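Local coordinates for protein citrate synthase (PDB 2IBP) that probably catalyses the condensation of oxaloacetate with acetyl-CoA and water to give citrate and CoA in the tricarboxylic acid cycle, at residues K144-A147 with Y148-A151; E215-A218 with S219-A222; A377-L380 with E381-N385. All coordinates share one frame; numbering follows the deposited sequence.

In the fold
The three contacts follow one another along the chain in numerical order, each on or at the end of one helix of this largely helical subunit. Contact 1 lies on helix 141-169, contact 2 at the start of helix 218-227, and contact 3 near the C-terminal end of helix 363-382. Contact 3 sits between the others. Its centre is about 12 Å from that of contact 1 and about 13 Å from that of contact 2. Leu380 packs on Ala147, with Leu380 CD2 and Ala147 CB 3.5 Å apart, and His378 packs on Thr220. Contacts 1 and 2 do not touch. Contacts 2 and 3 also reach the second subunit, so helix 363-382 joins the outer helix 141-169 to the dimer interface.

Contact 1 of 3, residues K144-A147 with Y148-A151; sequences KELA and YRIA
With its CG swung opposite the backbone N (chi1 -158°) and a bend at chi3 (-49°), Arg149 turns its guanidinium back along the helix to Leu146. This is an i to i+3 side-chain contact on the alpha-helix 141-169 of the citrate synthase fold. Leu146 CD2 lies over one face of the guanidinium, 3.7 Å from Arg149 NH1. The leucine branch passes slantwise across the arginine side chain. The polar end of Arg149 is also held from outside, because NH1 forms a salt bridge with Asp126 at helix 125-135. Leu146 and Ile150 pack on that same helix. Glu145 is of opposite charge, but its carboxylate stays apart, with OE1 5.7 Å from Arg149 NH2.

Four successive i to i+4 backbone bonds run through the two turns. Two of them, Ile150 N to Leu146 O and Ala151 N to Ala147 O, are each 2.9 Å long. Ile150 CG1 sits beside its own backbone N and comes within 3.2 Å of Leu146 O. Tyr148 lies on another side of the helix, and its ring meets that of Tyr71. The ring turns its edge to the preceding turn, where Tyr148 CD1 is 3.0 Å from Lys144 O.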
ATOM      1  N   LYS A 144     -15.625  -1.625 -16.317  1.00 12.78           N
ATOM      2  CA  LYS A 144     -14.817  -0.435 -16.607  1.00 15.00           C
ATOM      3  C   LYS A 144     -15.621   0.827 -16.326  1.00 18.26           C
ATOM      4  O   LYS A 144     -15.079   1.803 -15.808  1.00 14.15           O
ATOM      5  CB  LYS A 144     -14.286  -0.439 -18.040  1.00 16.68           C
ATOM      6  CG  LYS A 144     -13.281  -1.537 -18.318  1.00 24.90           C
ATOM      7  CD  LYS A 144     -12.751  -1.457 -19.746  1.00 34.14           C
ATOM      8  CE  LYS A 144     -11.719  -2.546 -20.029  1.00 38.93           C
ATOM      9  NZ  LYS A 144     -12.293  -3.921 -19.950  1.00 43.49           N
ATOM     10  N   GLU A 145     -16.921   0.807 -16.627  1.00 15.64           N
ATOM     11  CA  GLU A 145     -17.771   1.954 -16.319  1.00 17.80           C
ATOM     12  C   GLU A 145     -17.801   2.194 -14.809  1.00 14.66           C
ATOM     13  O   GLU A 145     -17.677   3.330 -14.370  1.00 14.89           O
ATOM     14  CB  GLU A 145     -19.190   1.779 -16.868  1.00 25.97           C
ATOM     15  CG  GLU A 145     -19.306   1.884 -18.387  1.00 38.00           C
ATOM     16  CD  GLU A 145     -19.037   3.290 -18.938  1.00 56.44           C
ATOM     17  OE1 GLU A 145     -18.700   4.212 -18.162  1.00 54.24           O
ATOM     18  OE2 GLU A 145     -19.176   3.473 -20.168  1.00 63.15           O
ATOM     19  N   LEU A 146     -17.917   1.122 -14.020  1.00 13.01           N
ATOM     20  CA  LEU A 146     -17.894   1.237 -12.558  1.00 10.73           C
ATOM     21  C   LEU A 146     -16.556   1.819 -12.111  1.00  8.12           C
ATOM     22  O   LEU A 146     -16.511   2.716 -11.261  1.00 11.44           O
ATOM     23  CB  LEU A 146     -18.078  -0.130 -11.877  1.00  9.51           C
ATOM     24  CG  LEU A 146     -19.453  -0.783 -12.042  1.00 11.45           C
ATOM     25  CD1 LEU A 146     -19.492  -2.212 -11.503  1.00 12.22           C
ATOM     26  CD2 LEU A 146     -20.488   0.084 -11.364  1.00 16.66           C
ATOM     27  N   ALA A 147     -15.476   1.275 -12.668  1.00  9.87           N
ATOM     28  CA  ALA A 147     -14.117   1.684 -12.294  1.00  9.54           C
ATOM     29  C   ALA A 147     -13.918   3.191 -12.529  1.00  9.43           C
ATOM     30  O   ALA A 147     -13.339   3.889 -11.705  1.00  9.77           O
ATOM     31  CB  ALA A 147     -13.071   0.870 -13.054  1.00 10.45           C
ATOM     32  N   TYR A 148     -14.401   3.700 -13.654  1.00  8.54           N
ATOM     33  CA  TYR A 148     -14.237   5.131 -13.943  1.00 11.85           C
ATOM     34  C   TYR A 148     -15.101   5.978 -13.019  1.00  9.51           C
ATOM     35  O   TYR A 148     -14.688   7.065 -12.577  1.00 10.50           O
ATOM     36  CB  TYR A 148     -14.488   5.420 -15.419  1.00 13.08           C
ATOM     37  CG  TYR A 148     -13.278   5.082 -16.260  1.00 13.49           C
ATOM     38  CD1 TYR A 148     -12.984   3.769 -16.610  1.00 19.52           C
ATOM     39  CD2 TYR A 148     -12.350   6.060 -16.584  1.00 14.93           C
ATOM     40  CE1 TYR A 148     -11.836   3.455 -17.325  1.00 25.08           C
ATOM     41  CE2 TYR A 148     -11.207   5.768 -17.309  1.00 15.92           C
ATOM     42  CZ  TYR A 148     -10.944   4.465 -17.671  1.00 27.14           C
ATOM     43  OH  TYR A 148      -9.801   4.178 -18.391  1.00 26.33           O
ATOM     44  N   ARG A 149     -16.294   5.495 -12.703  1.00  9.87           N
ATOM     45  CA  ARG A 149     -17.168   6.181 -11.755  1.00  7.90           C
ATOM     46  C   ARG A 149     -16.435   6.295 -10.404  1.00  9.57           C
ATOM     47  O   ARG A 149     -16.425   7.345  -9.767  1.00 11.75           O
ATOM     48  CB  ARG A 149     -18.478   5.404 -11.587  1.00 16.71           C
ATOM     49  CG  ARG A 149     -19.675   6.193 -11.065  1.00 31.85           C
ATOM     50  CD  ARG A 149     -20.952   5.316 -11.062  1.00 28.91           C
ATOM     51  NE  ARG A 149     -21.149   4.636 -12.344  1.00 40.61           N
ATOM     52  CZ  ARG A 149     -21.953   3.592 -12.540  1.00 40.13           C
ATOM     53  NH1 ARG A 149     -22.647   3.067 -11.534  1.00 28.64           N
ATOM     54  NH2 ARG A 149     -22.035   3.041 -13.745  1.00 44.10           N
ATOM     55  N   ILE A 150     -15.840   5.186  -9.967  1.00  9.51           N
ATOM     56  CA  ILE A 150     -15.114   5.144  -8.691  1.00  7.74           C
ATOM     57  C   ILE A 150     -13.910   6.067  -8.708  1.00  8.69           C
ATOM     58  O   ILE A 150     -13.630   6.768  -7.718  1.00  7.84           O
ATOM     59  CB  ILE A 150     -14.712   3.701  -8.327  1.00  9.64           C
ATOM     60  CG1 ILE A 150     -15.984   2.867  -8.115  1.00 12.31           C
ATOM     61  CG2 ILE A 150     -13.811   3.683  -7.078  1.00  8.41           C
ATOM     62  CD1 ILE A 150     -15.796   1.353  -8.221  1.00 12.46           C
ATOM     63  N   ALA A 151     -13.178   6.047  -9.814  1.00  8.01           N
ATOM     64  CA  ALA A 151     -12.023   6.930  -9.997  1.00  9.40           C
ATOM     65  C   ALA A 151     -12.457   8.396  -9.851  1.00  9.85           C
ATOM     66  O   ALA A 151     -11.824   9.173  -9.123  1.00  8.97           O
ATOM     67  CB  ALA A 151     -11.349   6.684 -11.338  1.00 11.40           C
TER

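Contact 2 of 3, residues E215-A218 with S219-A222; sequences EVPA and STFA
Pro217 O accepts the backbone N-H of Phe221 at 2.9 Å. Ala218 O takes the N-H of Ala222 one residue on, at 2.8 Å. A water adds a further link. It donates to Glu215 O at 2.6 Å and accepts from Thr220 OG1 at 2.7 Å, joining the loop to the first turn of the helix. Thr220 can serve this water because OG1 stands beside its own backbone N (chi1 -56°). Ser219 OG hydrogen-bonds to His249 NE2 and Trp375 NE1, and Glu215 OE2 to the backbone N of Ile39.

Pro217 is the N-cap residue of helix 218-227. Its ring lies against the first turn, with CD 3.6 Å and CG 3.8 Å from Thr220 OG1. An alanine here would lack CG and CD, which would probably leave a gap beside the Thr220 hydroxyl and set the chain entering the helix freer to turn.

The other branch of Thr220 faces Val216. Thr220 CG2 is 4.0 Å from Val216 CG1, and the two side chains cross at about a right angle. Val216 CG1 also lies 4.2 Å from Phe221 CB. The Phe221 ring then leads away to the dimer interface of citrate synthase, where it meets Phe221 of the second subunit with the ring planes at about 85°. Val216 and Phe221 both pack on Pro391 of that subunit.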
ATOM      1  N   GLU A 215       5.039  10.654 -13.487  1.00 18.55           N
ATOM      2  CA  GLU A 215       5.575   9.319 -13.701  1.00 25.87           C
ATOM      3  C   GLU A 215       5.224   8.355 -12.565  1.00 11.25           C
ATOM      4  O   GLU A 215       4.060   8.306 -12.182  1.00 16.23           O
ATOM      5  CB  GLU A 215       7.047   9.366 -14.100  1.00 19.72           C
ATOM      6  CG  GLU A 215       7.177  10.079 -15.464  1.00 19.71           C
ATOM      7  CD  GLU A 215       8.574  10.120 -16.044  1.00 27.70           C
ATOM      8  OE1 GLU A 215       9.574   9.934 -15.310  1.00 27.92           O
ATOM      9  OE2 GLU A 215       8.660  10.408 -17.254  1.00 26.87           O
ATOM     10  N   VAL A 216       6.173   7.545 -12.082  1.00 14.55           N
ATOM     11  CA  VAL A 216       5.816   6.484 -11.139  1.00 13.11           C
ATOM     12  C   VAL A 216       6.631   6.457  -9.847  1.00 10.63           C
ATOM     13  O   VAL A 216       7.505   5.584  -9.654  1.00 12.57           O
ATOM     14  CB  VAL A 216       5.883   5.080 -11.803  1.00 13.44           C
ATOM     15  CG1 VAL A 216       5.188   4.056 -10.899  1.00 12.80           C
ATOM     16  CG2 VAL A 216       5.211   5.093 -13.163  1.00 13.32           C
ATOM     17  N   PRO A 217       6.368   7.427  -8.959  1.00 10.82           N
ATOM     18  CA  PRO A 217       7.008   7.432  -7.653  1.00 12.40           C
ATOM     19  C   PRO A 217       6.430   6.335  -6.768  1.00  9.72           C
ATOM     20  O   PRO A 217       5.473   5.640  -7.153  1.00  7.94           O
ATOM     21  CB  PRO A 217       6.681   8.816  -7.096  1.00 14.77           C
ATOM     22  CG  PRO A 217       5.444   9.224  -7.793  1.00 16.09           C
ATOM     23  CD  PRO A 217       5.439   8.559  -9.134  1.00 12.31           C
ATOM     24  N   ALA A 218       6.948   6.234  -5.555  1.00  9.25           N
ATOM     25  CA  ALA A 218       6.564   5.146  -4.672  1.00 10.04           C
ATOM     26  C   ALA A 218       5.070   5.076  -4.383  1.00  9.49           C
ATOM     27  O   ALA A 218       4.513   3.984  -4.287  1.00  9.69           O
ATOM     28  CB  ALA A 218       7.367   5.204  -3.370  1.00 11.39           C
ATOM     29  N   SER A 219       4.392   6.221  -4.307  1.00  6.29           N
ATOM     30  CA  SER A 219       2.965   6.209  -4.005  1.00  5.66           C
ATOM     31  C   SER A 219       2.190   5.607  -5.187  1.00  6.43           C
ATOM     32  O   SER A 219       1.340   4.732  -5.032  1.00  7.99           O
ATOM     33  CB  SER A 219       2.463   7.607  -3.659  1.00 10.87           C
ATOM     34  OG  SER A 219       2.735   8.508  -4.698  1.00  9.19           O
ATOM     35  N   THR A 220       2.535   6.043  -6.389  1.00  6.36           N
ATOM     36  CA  THR A 220       1.913   5.499  -7.597  1.00  5.96           C
ATOM     37  C   THR A 220       2.239   4.004  -7.743  1.00  7.12           C
ATOM     38  O   THR A 220       1.395   3.208  -8.134  1.00  9.05           O
ATOM     39  CB  THR A 220       2.357   6.290  -8.809  1.00  8.99           C
ATOM     40  OG1 THR A 220       2.032   7.671  -8.595  1.00  8.89           O
ATOM     41  CG2 THR A 220       1.697   5.806 -10.079  1.00  9.55           C
ATOM     42  N   PHE A 221       3.459   3.631  -7.370  1.00  7.55           N
ATOM     43  CA  PHE A 221       3.846   2.226  -7.406  1.00  7.61           C
ATOM     44  C   PHE A 221       3.046   1.404  -6.407  1.00  8.90           C
ATOM     45  O   PHE A 221       2.573   0.301  -6.743  1.00  7.63           O
ATOM     46  CB  PHE A 221       5.340   2.097  -7.155  1.00  6.84           C
ATOM     47  CG  PHE A 221       5.882   0.720  -7.373  1.00  7.66           C
ATOM     48  CD1 PHE A 221       5.451  -0.050  -8.435  1.00  9.13           C
ATOM     49  CD2 PHE A 221       6.967   0.280  -6.631  1.00 12.81           C
ATOM     50  CE1 PHE A 221       5.990  -1.282  -8.667  1.00 11.03           C
ATOM     51  CE2 PHE A 221       7.521  -0.959  -6.875  1.00 14.41           C
ATOM     52  CZ  PHE A 221       7.034  -1.723  -7.900  1.00 10.61           C
ATOM     53  N   ALA A 222       2.875   1.938  -5.190  1.00  7.17           N
ATOM     54  CA  ALA A 222       2.090   1.262  -4.146  1.00  8.48           C
ATOM     55  C   ALA A 222       0.681   0.988  -4.671  1.00  6.94           C
ATOM     56  O   ALA A 222       0.142  -0.100  -4.483  1.00  7.97           O
ATOM     57  CB  ALA A 222       2.013   2.093  -2.885  1.00  8.46           C
TER
HETATM   58  O   HOH W   1       2.388   9.522 -10.572  1.00 11.04           O

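Contact 3 of 3, residues A377-L380 with E381-N385; sequences AHVL and EYWEN
Val379 and Trp383 make an i to i+4 contact at the C-terminal end of helix 363-382, where both are buried and pack on Leu233 of helix 233-244. The valine runs alongside the indole in the same direction. Val379 CG1 sits over one face of the indole, 4.0 Å from the centroid of the six-membered ring and 14° off its normal, a CH-pi contact. The Val379 branch reaches the ring because CG1 is anti to the backbone N (chi1 166°). Leu380 CD2 comes in obliquely, 4.0 Å from Trp383 CE3. Outside the contact, Trp383 NE1 bonds to Ala227 O, which helps to fix the turn of the indole.

The backbone carries the same spacing, with Trp383 N bonded to Val379 O at 2.9 Å. Glu384 N bonds to Glu381 O, and Asn385 N to Tyr382 O. A water donates to both Leu380 O, at 2.8 Å, and Glu384 OE2, at 2.6 Å, tying the Glu384 side chain back to the helix.

On another side, His378 and Glu381 run alongside each other with imidazole and carboxylate planes 83° apart. His378 ND1 and Glu381 OE1 stay 4.2 Å apart. Lys32 NZ bridges them, with a salt bridge to Glu381 OE1 and a hydrogen bond to His378 ND1, while Glu381 OE1 also hydrogen-bonds to Thr34 OG1 and His378 NE2 to Asp213 OD2. Asn385 O bonds to His24 NE2 of the second subunit. The valine on the indole is thus a CH-pi contact at i to i+4 spacing, at the end of a helix that packs against helices 141-169 and 218-227 in the mainly helical citrate synthase fold.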
ATOM      1  N   ALA A 377      -5.792   6.954 -12.542  1.00  4.66           N
ATOM      2  CA  ALA A 377      -5.539   6.769 -13.980  1.00  7.31           C
ATOM      3  C   ALA A 377      -4.520   5.653 -14.181  1.00  8.05           C
ATOM      4  O   ALA A 377      -4.628   4.835 -15.097  1.00  8.80           O
ATOM      5  CB  ALA A 377      -5.030   8.061 -14.621  1.00  6.14           C
ATOM      6  N   HIS A 378      -3.482   5.653 -13.345  1.00  6.71           N
ATOM      7  CA  HIS A 378      -2.430   4.643 -13.454  1.00  8.01           C
ATOM      8  C   HIS A 378      -2.960   3.252 -13.158  1.00  7.59           C
ATOM      9  O   HIS A 378      -2.632   2.319 -13.861  1.00  8.73           O
ATOM     10  CB  HIS A 378      -1.255   4.962 -12.548  1.00  8.95           C
ATOM     11  CG  HIS A 378      -0.247   5.871 -13.169  1.00  7.60           C
ATOM     12  ND1 HIS A 378       0.753   5.414 -14.003  1.00  9.32           N
ATOM     13  CD2 HIS A 378      -0.041   7.203 -13.033  1.00  9.08           C
ATOM     14  CE1 HIS A 378       1.506   6.429 -14.381  1.00 11.66           C
ATOM     15  NE2 HIS A 378       1.035   7.528 -13.821  1.00 10.65           N
ATOM     16  N   VAL A 379      -3.821   3.143 -12.151  1.00  5.94           N
ATOM     17  CA  VAL A 379      -4.441   1.857 -11.815  1.00  8.47           C
ATOM     18  C   VAL A 379      -5.277   1.348 -12.985  1.00  9.45           C
ATOM     19  O   VAL A 379      -5.113   0.210 -13.436  1.00  8.48           O
ATOM     20  CB  VAL A 379      -5.298   1.930 -10.555  1.00  7.47           C
ATOM     21  CG1 VAL A 379      -6.190   0.676 -10.432  1.00  8.89           C
ATOM     22  CG2 VAL A 379      -4.378   2.091  -9.339  1.00 11.39           C
ATOM     23  N   LEU A 380      -6.153   2.204 -13.501  1.00  8.77           N
ATOM     24  CA  LEU A 380      -7.005   1.808 -14.614  1.00  7.65           C
ATOM     25  C   LEU A 380      -6.174   1.405 -15.818  1.00  7.45           C
ATOM     26  O   LEU A 380      -6.510   0.441 -16.511  1.00 10.30           O
ATOM     27  CB  LEU A 380      -8.000   2.904 -14.957  1.00  7.89           C
ATOM     28  CG  LEU A 380      -8.964   3.210 -13.809  1.00 14.43           C
ATOM     29  CD1 LEU A 380      -9.871   4.369 -14.161  1.00 20.74           C
ATOM     30  CD2 LEU A 380      -9.780   2.007 -13.386  1.00 16.14           C
ATOM     31  N   GLU A 381      -5.086   2.119 -16.064  1.00  8.07           N
ATOM     32  CA  GLU A 381      -4.204   1.772 -17.156  1.00  7.74           C
ATOM     33  C   GLU A 381      -3.598   0.382 -16.956  1.00  9.09           C
ATOM     34  O   GLU A 381      -3.593  -0.439 -17.864  1.00  9.84           O
ATOM     35  CB  GLU A 381      -3.100   2.810 -17.302  1.00 12.62           C
ATOM     36  CG  GLU A 381      -2.170   2.544 -18.450  1.00 13.70           C
ATOM     37  CD  GLU A 381      -1.173   3.649 -18.627  1.00 15.16           C
ATOM     38  OE1 GLU A 381      -0.333   3.828 -17.717  1.00 11.99           O
ATOM     39  OE2 GLU A 381      -1.223   4.325 -19.684  1.00 11.83           O
ATOM     40  N   TYR A 382      -3.125   0.104 -15.745  1.00  8.71           N
ATOM     41  CA  TYR A 382      -2.530  -1.192 -15.450  1.00  9.82           C
ATOM     42  C   TYR A 382      -3.551  -2.303 -15.642  1.00  9.02           C
ATOM     43  O   TYR A 382      -3.217  -3.385 -16.123  1.00 10.91           O
ATOM     44  CB  TYR A 382      -1.974  -1.228 -14.027  1.00  9.01           C
ATOM     45  CG  TYR A 382      -1.056  -2.394 -13.806  1.00  6.99           C
ATOM     46  CD1 TYR A 382       0.176  -2.432 -14.440  1.00  7.88           C
ATOM     47  CD2 TYR A 382      -1.411  -3.450 -12.971  1.00  8.97           C
ATOM     48  CE1 TYR A 382       1.026  -3.501 -14.276  1.00 13.23           C
ATOM     49  CE2 TYR A 382      -0.544  -4.522 -12.769  1.00  9.87           C
ATOM     50  CZ  TYR A 382       0.665  -4.546 -13.452  1.00 10.17           C
ATOM     51  OH  TYR A 382       1.534  -5.602 -13.315  1.00 10.53           O
ATOM     52  N   TRP A 383      -4.777  -2.045 -15.203  1.00  8.64           N
ATOM     53  CA  TRP A 383      -5.856  -3.015 -15.332  1.00  9.25           C
ATOM     54  C   TRP A 383      -6.228  -3.361 -16.771  1.00 10.29           C
ATOM     55  O   TRP A 383      -7.013  -4.293 -17.000  1.00 12.53           O
ATOM     56  CB  TRP A 383      -7.093  -2.572 -14.572  1.00  7.36           C
ATOM     57  CG  TRP A 383      -7.005  -2.741 -13.088  1.00  7.25           C
ATOM     58  CD1 TRP A 383      -6.062  -3.449 -12.388  1.00 11.29           C
ATOM     59  CD2 TRP A 383      -8.034  -2.419 -12.146  1.00  8.45           C
ATOM     60  NE1 TRP A 383      -6.391  -3.484 -11.063  1.00  9.49           N
ATOM     61  CE2 TRP A 383      -7.608  -2.885 -10.882  1.00  7.21           C
ATOM     62  CE3 TRP A 383      -9.260  -1.751 -12.242  1.00 10.67           C
ATOM     63  CZ2 TRP A 383      -8.370  -2.716  -9.730  1.00 11.50           C
ATOM     64  CZ3 TRP A 383     -10.019  -1.588 -11.099  1.00 13.91           C
ATOM     65  CH2 TRP A 383      -9.568  -2.066  -9.853  1.00 15.47           C
ATOM     66  N   GLU A 384      -5.738  -2.589 -17.741  1.00 10.40           N
ATOM     67  CA  GLU A 384      -5.936  -2.966 -19.147  1.00 11.99           C
ATOM     68  C   GLU A 384      -5.104  -4.204 -19.501  1.00 15.52           C
ATOM     69  O   GLU A 384      -5.351  -4.860 -20.506  1.00 14.34           O
ATOM     70  CB  GLU A 384      -5.578  -1.812 -20.083  1.00 15.79           C
ATOM     71  CG  GLU A 384      -6.580  -0.688 -20.007  1.00 14.06           C
ATOM     72  CD  GLU A 384      -7.954  -1.121 -20.494  1.00 30.60           C
ATOM     73  OE1 GLU A 384      -8.090  -1.440 -21.696  1.00 41.03           O
ATOM     74  OE2 GLU A 384      -8.905  -1.140 -19.683  1.00 38.35           O
ATOM     75  N   ASN A 385      -4.095  -4.509 -18.693  1.00 10.59           N
ATOM     76  CA  ASN A 385      -3.289  -5.714 -18.891  1.00 12.75           C
ATOM     77  C   ASN A 385      -2.685  -6.035 -17.537  1.00 13.37           C
ATOM     78  O   ASN A 385      -1.494  -5.852 -17.317  1.00 15.45           O
ATOM     79  CB  ASN A 385      -2.186  -5.520 -19.924  1.00 18.62           C
ATOM     80  CG  ASN A 385      -1.504  -6.837 -20.283  1.00 14.07           C
ATOM     81  OD1 ASN A 385      -2.023  -7.912 -19.983  1.00 27.04           O
ATOM     82  ND2 ASN A 385      -0.378  -6.754 -20.981  1.00 26.87           N
TER
HETATM   83  O   HOH W   2      -9.059  -0.375 -17.196  1.00 13.05           O